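Local coordinates for protein alpha-1,3-glucanase (Streptomyces thermodiastaticus, PDB 7C7D) that hydrolyses the alpha-1,3-glucosidic linkages of alpha-1,3-glucan as the catalytic unit of a thermostable family GH87 glycosidase, at residues Ser117-Asp120 with Gly121-Gly124; Ser208-Val211 with Thr212-Gly215; Leu403-Gly406 with Ile407-Tyr410. All coordinates share one frame; numbering follows the deposited sequence.

Each interaction is a local turn or corner within one continuous piece of chain, and the three lie well apart in the fold. Interaction 1 is a surface turn in the N-terminal beta-sheet domain, while interactions 2 and 3 belong to the parallel beta-helix: interaction 2 at its first strand, interaction 3 deep in its middle, their centres about 40 Å apart. Backbone hydrogen bonds hold interactions 1 and 2, helped in the first by a glutamine amide at the rim of a proline ring and in the second by paired hydroxyls and a water. Interaction 3 has no clear hydrogen bond of its own; its asparagine and tyrosine are tied through residues of other coils.

Interaction 1: Ser117-Asp120 with Gly121-Gly124; sequences SVPD and GQSG
V118 leads into a type II beta turn, P119 to Q122, that carries the chain from strand 109-117 of one antiparallel sheet to strand 123-130 of another. Its branch CG2 lies 3.5 Å from the backbone O of Q122, so this buried valine packs beneath the far leg of the turn. V118 also meets V141 of strand 133-142. P119 opens the turn and accepts its closing bond, from Q122 N to P119 O, at 3.0 Å and with an N-H...O angle of 151°. S143 braces the returning leg, its backbone bonded to Q122 and its OG to Q122 O. D120 follows at the first corner, where its extended backbone fits a type II turn. Its carboxylate leans forward toward the next peptide, because CG is anti to the backbone N (chi1 -160°), and OD1 comes to 3.0 Å from G121 N. G121 takes the second corner with a phi of 94°, a value that glycine adopts easily since no CB presses on the preceding carbonyl. Beyond it, the Q122 side chain folds back across the proline: its CB lies 3.4 Å from P119 O, and the extended chain beyond CG brings the amide obliquely alongside the ring's rim. There OE1 approaches the CB-CG-CD rim, 3.4 Å from P119 CG and 3.6 Å from P119 CB.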
# COMPACT_ATOMS: atom_id res chain seq x y z
N SER A 117 13.45 -10.71 5.16
CA SER A 117 14.57 -9.79 5.33
C SER A 117 15.85 -10.60 5.50
O SER A 117 15.84 -11.68 6.10
CB SER A 117 14.35 -8.93 6.58
OG SER A 117 15.39 -7.99 6.77
N VAL A 118 16.96 -10.10 4.96
CA VAL A 118 18.29 -10.62 5.29
C VAL A 118 19.13 -9.46 5.77
O VAL A 118 18.80 -8.28 5.52
CB VAL A 118 18.95 -11.33 4.07
CG1 VAL A 118 18.13 -12.53 3.64
CG2 VAL A 118 19.20 -10.36 2.93
N PRO A 119 20.23 -9.72 6.47
CA PRO A 119 21.02 -8.63 7.04
C PRO A 119 21.58 -7.71 5.96
O PRO A 119 21.93 -8.15 4.86
CB PRO A 119 22.14 -9.35 7.80
CG PRO A 119 21.54 -10.67 8.15
CD PRO A 119 20.72 -11.03 6.94
N ASP A 120 21.66 -6.43 6.29
CA ASP A 120 22.11 -5.43 5.33
C ASP A 120 23.53 -5.76 4.87
O ASP A 120 24.39 -6.09 5.68
CB ASP A 120 22.07 -4.05 5.96
CG ASP A 120 22.06 -2.94 4.93
OD1 ASP A 120 21.98 -3.25 3.72
OD2 ASP A 120 22.12 -1.77 5.33
N GLY A 121 23.74 -5.70 3.56
CA GLY A 121 25.01 -6.06 2.96
C GLY A 121 25.10 -7.49 2.48
O GLY A 121 26.05 -7.82 1.76
N GLN A 122 24.16 -8.34 2.84
CA GLN A 122 24.24 -9.76 2.54
C GLN A 122 23.16 -10.17 1.55
O GLN A 122 22.17 -9.46 1.32
CB GLN A 122 24.12 -10.60 3.81
CG GLN A 122 25.23 -10.31 4.81
CD GLN A 122 25.06 -11.09 6.09
OE1 GLN A 122 24.12 -11.86 6.23
NE2 GLN A 122 25.98 -10.90 7.03
N SER A 123 23.37 -11.34 0.96
CA SER A 123 22.43 -11.91 0.02
C SER A 123 22.67 -13.41 -0.04
O SER A 123 23.69 -13.91 0.45
CB SER A 123 22.56 -11.28 -1.37
OG SER A 123 23.84 -11.54 -1.91
N GLY A 124 21.72 -14.12 -0.63
CA GLY A 124 21.87 -15.55 -0.81
C GLY A 124 20.63 -16.14 -1.44
O GLY A 124 19.97 -15.49 -2.26

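Interaction 2: Ser208-Val211 with Thr212-Gly215; sequences SVSV and TDKG
S210 and T212 join their hydroxyls directly, OG to OG1 at 2.7 Å, a short bond in which either could be the donor. S210 points its OG forward along the chain, opposite its own backbone N (chi1 173°), while T212 holds OG1 between its backbone N and carbonyl carbon; these torsions bring the two hydroxyls together although their residues are two apart. Beneath them the backbone coils through successive i to i+3 bonds. D213 N makes a weak one to S210 O at 3.1 Å, and K214 N a better one to V211 O at 3.0 Å. In the latter the donor stands well above the carbonyl plane, 69° out of it, a geometry in keeping with a tight turn. A water adds a bridge, accepting from S210 N and donating to D213 OD2, so it ties the D213 carboxylate to the backbone of strand 209-210. K214 uses its hydrocarbon part: the chain bends at chi2 and brings CE to 4.0 Å from V209 CG1, the two side chains crossing obliquely. G215 follows with a positive phi, which suits glycine. Strand 209-210 opens the parallel beta-helix by pairing with strand 238-242. V211 turns inward to F228 and A231 of helix 225-234, V240 of strand 238-242 and Y247 of strand 245-248, and K214 also lies on that helix at A231 and A234.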
# COMPACT_ATOMS: atom_id res chain seq x y z
N SER A 208 -1.81 -8.26 -33.21
CA SER A 208 -0.93 -7.46 -32.38
C SER A 208 0.47 -7.39 -32.98
O SER A 208 0.88 -8.23 -33.79
CB SER A 208 -0.88 -8.02 -30.95
OG SER A 208 -0.44 -9.36 -30.95
N VAL A 209 1.21 -6.36 -32.58
CA VAL A 209 2.58 -6.13 -33.03
C VAL A 209 3.50 -6.54 -31.89
O VAL A 209 3.45 -5.96 -30.81
CB VAL A 209 2.80 -4.65 -33.39
CG1 VAL A 209 4.26 -4.40 -33.75
CG2 VAL A 209 1.87 -4.23 -34.51
N SER A 210 4.35 -7.53 -32.14
CA SER A 210 5.26 -8.01 -31.10
C SER A 210 6.48 -7.11 -30.99
O SER A 210 7.06 -6.70 -32.00
CB SER A 210 5.70 -9.44 -31.42
OG SER A 210 6.70 -9.87 -30.50
N VAL A 211 6.88 -6.82 -29.74
CA VAL A 211 8.10 -6.04 -29.52
C VAL A 211 9.33 -6.76 -30.05
O VAL A 211 10.30 -6.11 -30.46
CB VAL A 211 8.26 -5.64 -28.03
CG1 VAL A 211 7.14 -4.73 -27.59
CG2 VAL A 211 8.33 -6.88 -27.15
N THR A 212 9.33 -8.09 -30.04
CA THR A 212 10.50 -8.81 -30.54
C THR A 212 10.63 -8.68 -32.05
O THR A 212 11.74 -8.74 -32.58
CB THR A 212 10.47 -10.28 -30.11
OG1 THR A 212 9.24 -10.89 -30.53
CG2 THR A 212 10.59 -10.38 -28.59
N ASP A 213 9.51 -8.48 -32.76
CA ASP A 213 9.58 -8.22 -34.19
C ASP A 213 10.18 -6.85 -34.48
O ASP A 213 10.65 -6.61 -35.60
CB ASP A 213 8.20 -8.34 -34.82
CG ASP A 213 7.70 -9.77 -34.86
OD1 ASP A 213 8.50 -10.69 -34.60
OD2 ASP A 213 6.50 -9.98 -35.15
N LYS A 214 10.18 -5.94 -33.50
CA LYS A 214 10.79 -4.63 -33.64
C LYS A 214 12.17 -4.56 -33.02
O LYS A 214 12.71 -3.46 -32.84
CB LYS A 214 9.87 -3.56 -33.04
CG LYS A 214 8.52 -3.46 -33.71
CD LYS A 214 8.64 -2.92 -35.12
CE LYS A 214 7.29 -2.84 -35.81
NZ LYS A 214 7.41 -2.22 -37.16
N GLY A 215 12.76 -5.70 -32.67
CA GLY A 215 14.12 -5.74 -32.20
C GLY A 215 14.31 -5.84 -30.71
O GLY A 215 15.45 -5.73 -30.24
O HOH W 1 4.40 -8.70 -34.73

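Interaction 3: Leu403-Gly406 with Ile407-Tyr410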
# COMPACT_ATOMS: atom_id res chain seq x y z
N LEU A 403 6.21 3.99 6.70
CA LEU A 403 5.92 5.20 7.44
C LEU A 403 4.68 5.81 6.80
O LEU A 403 4.31 5.46 5.68
CB LEU A 403 7.13 6.16 7.44
CG LEU A 403 7.70 6.59 6.10
CD1 LEU A 403 7.05 7.89 5.63
CD2 LEU A 403 9.22 6.75 6.17
N ALA A 404 4.05 6.73 7.52
CA ALA A 404 2.84 7.39 7.03
C ALA A 404 1.67 6.42 6.89
O ALA A 404 1.58 5.43 7.63
CB ALA A 404 3.12 8.22 5.77
N ASN A 405 0.75 6.70 5.99
CA ASN A 405 -0.59 6.13 6.09
C ASN A 405 -0.80 4.94 5.15
O ASN A 405 -0.10 4.76 4.16
CB ASN A 405 -1.61 7.22 5.76
CG ASN A 405 -1.39 8.47 6.59
OD1 ASN A 405 -1.72 8.50 7.76
ND2 ASN A 405 -0.80 9.49 5.98
N GLY A 406 -1.82 4.14 5.47
CA GLY A 406 -2.29 3.16 4.50
C GLY A 406 -2.92 3.85 3.31
O GLY A 406 -2.50 3.66 2.16
N ILE A 407 -3.94 4.66 3.58
CA ILE A 407 -4.58 5.52 2.59
C ILE A 407 -4.60 6.94 3.15
O ILE A 407 -5.02 7.15 4.29
CB ILE A 407 -6.01 5.07 2.25
CG1 ILE A 407 -5.96 3.74 1.49
CG2 ILE A 407 -6.74 6.16 1.47
CD1 ILE A 407 -7.32 3.14 1.14
N ALA A 408 -4.14 7.90 2.34
CA ALA A 408 -4.16 9.31 2.73
C ALA A 408 -4.87 10.12 1.66
O ALA A 408 -4.49 10.07 0.49
CB ALA A 408 -2.74 9.85 2.91
N ILE A 409 -5.89 10.87 2.07
CA ILE A 409 -6.60 11.79 1.20
C ILE A 409 -6.28 13.20 1.69
O ILE A 409 -6.78 13.62 2.74
CB ILE A 409 -8.11 11.55 1.23
CG1 ILE A 409 -8.44 10.07 0.98
CG2 ILE A 409 -8.81 12.49 0.25
CD1 ILE A 409 -7.94 9.51 -0.34
N TYR A 410 -5.45 13.92 0.94
CA TYR A 410 -5.11 15.30 1.27
C TYR A 410 -5.89 16.20 0.33
O TYR A 410 -5.53 16.36 -0.84
CB TYR A 410 -3.61 15.55 1.14
CG TYR A 410 -2.72 14.59 1.89
CD1 TYR A 410 -2.58 14.66 3.27
CD2 TYR A 410 -1.99 13.63 1.20
CE1 TYR A 410 -1.74 13.76 3.95
CE2 TYR A 410 -1.16 12.75 1.85
CZ TYR A 410 -1.03 12.81 3.21
OH TYR A 410 -0.18 11.91 3.82
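From N405 the chain bends sharply at G406, whose helical-type backbone angles stand between the extended N405 and the regular strand that begins at I407. This is a corner of the parallel beta-helix, and G406 is held there by backbone bonds to L379 and S430. The two segments make no clear hydrogen bond to each other, so side-chain packing carries the contact. The N405 side chain follows the outgoing strand on the same side as A408 and Y410. Its CB lies 3.7 Å from I407 O, and with CG anti to its own carbonyl carbon (chi1 -52°) the amide passes over A408, ND2 standing 3.6 Å from A408 CB. The small alanine lets the amide lie this close. Farther along, the tyrosine ring reaches back and places Y410 OH 3.3 Å from N405 ND2, the amide and ring planes being 64° apart. Both groups are tied to D377: N405 ND2 bonds to its OD1 and Y410 OH to its OD2, while N405 OD1 accepts from S430 N and R475 NH1. Bonds at both ends of the buried amide thus fix its rotation. I407 turns the other way, and its CG1 rests 3.5 Å from G406 O. It enters the hydrophobic interior of the beta-helix, meeting F393 of strand 392-394 and V417 and I422 of strand 415-423. Strand 407-410 itself runs parallel between strands 379-382 and 432-435, the latter touching N405 through A433 and Y410 through S435.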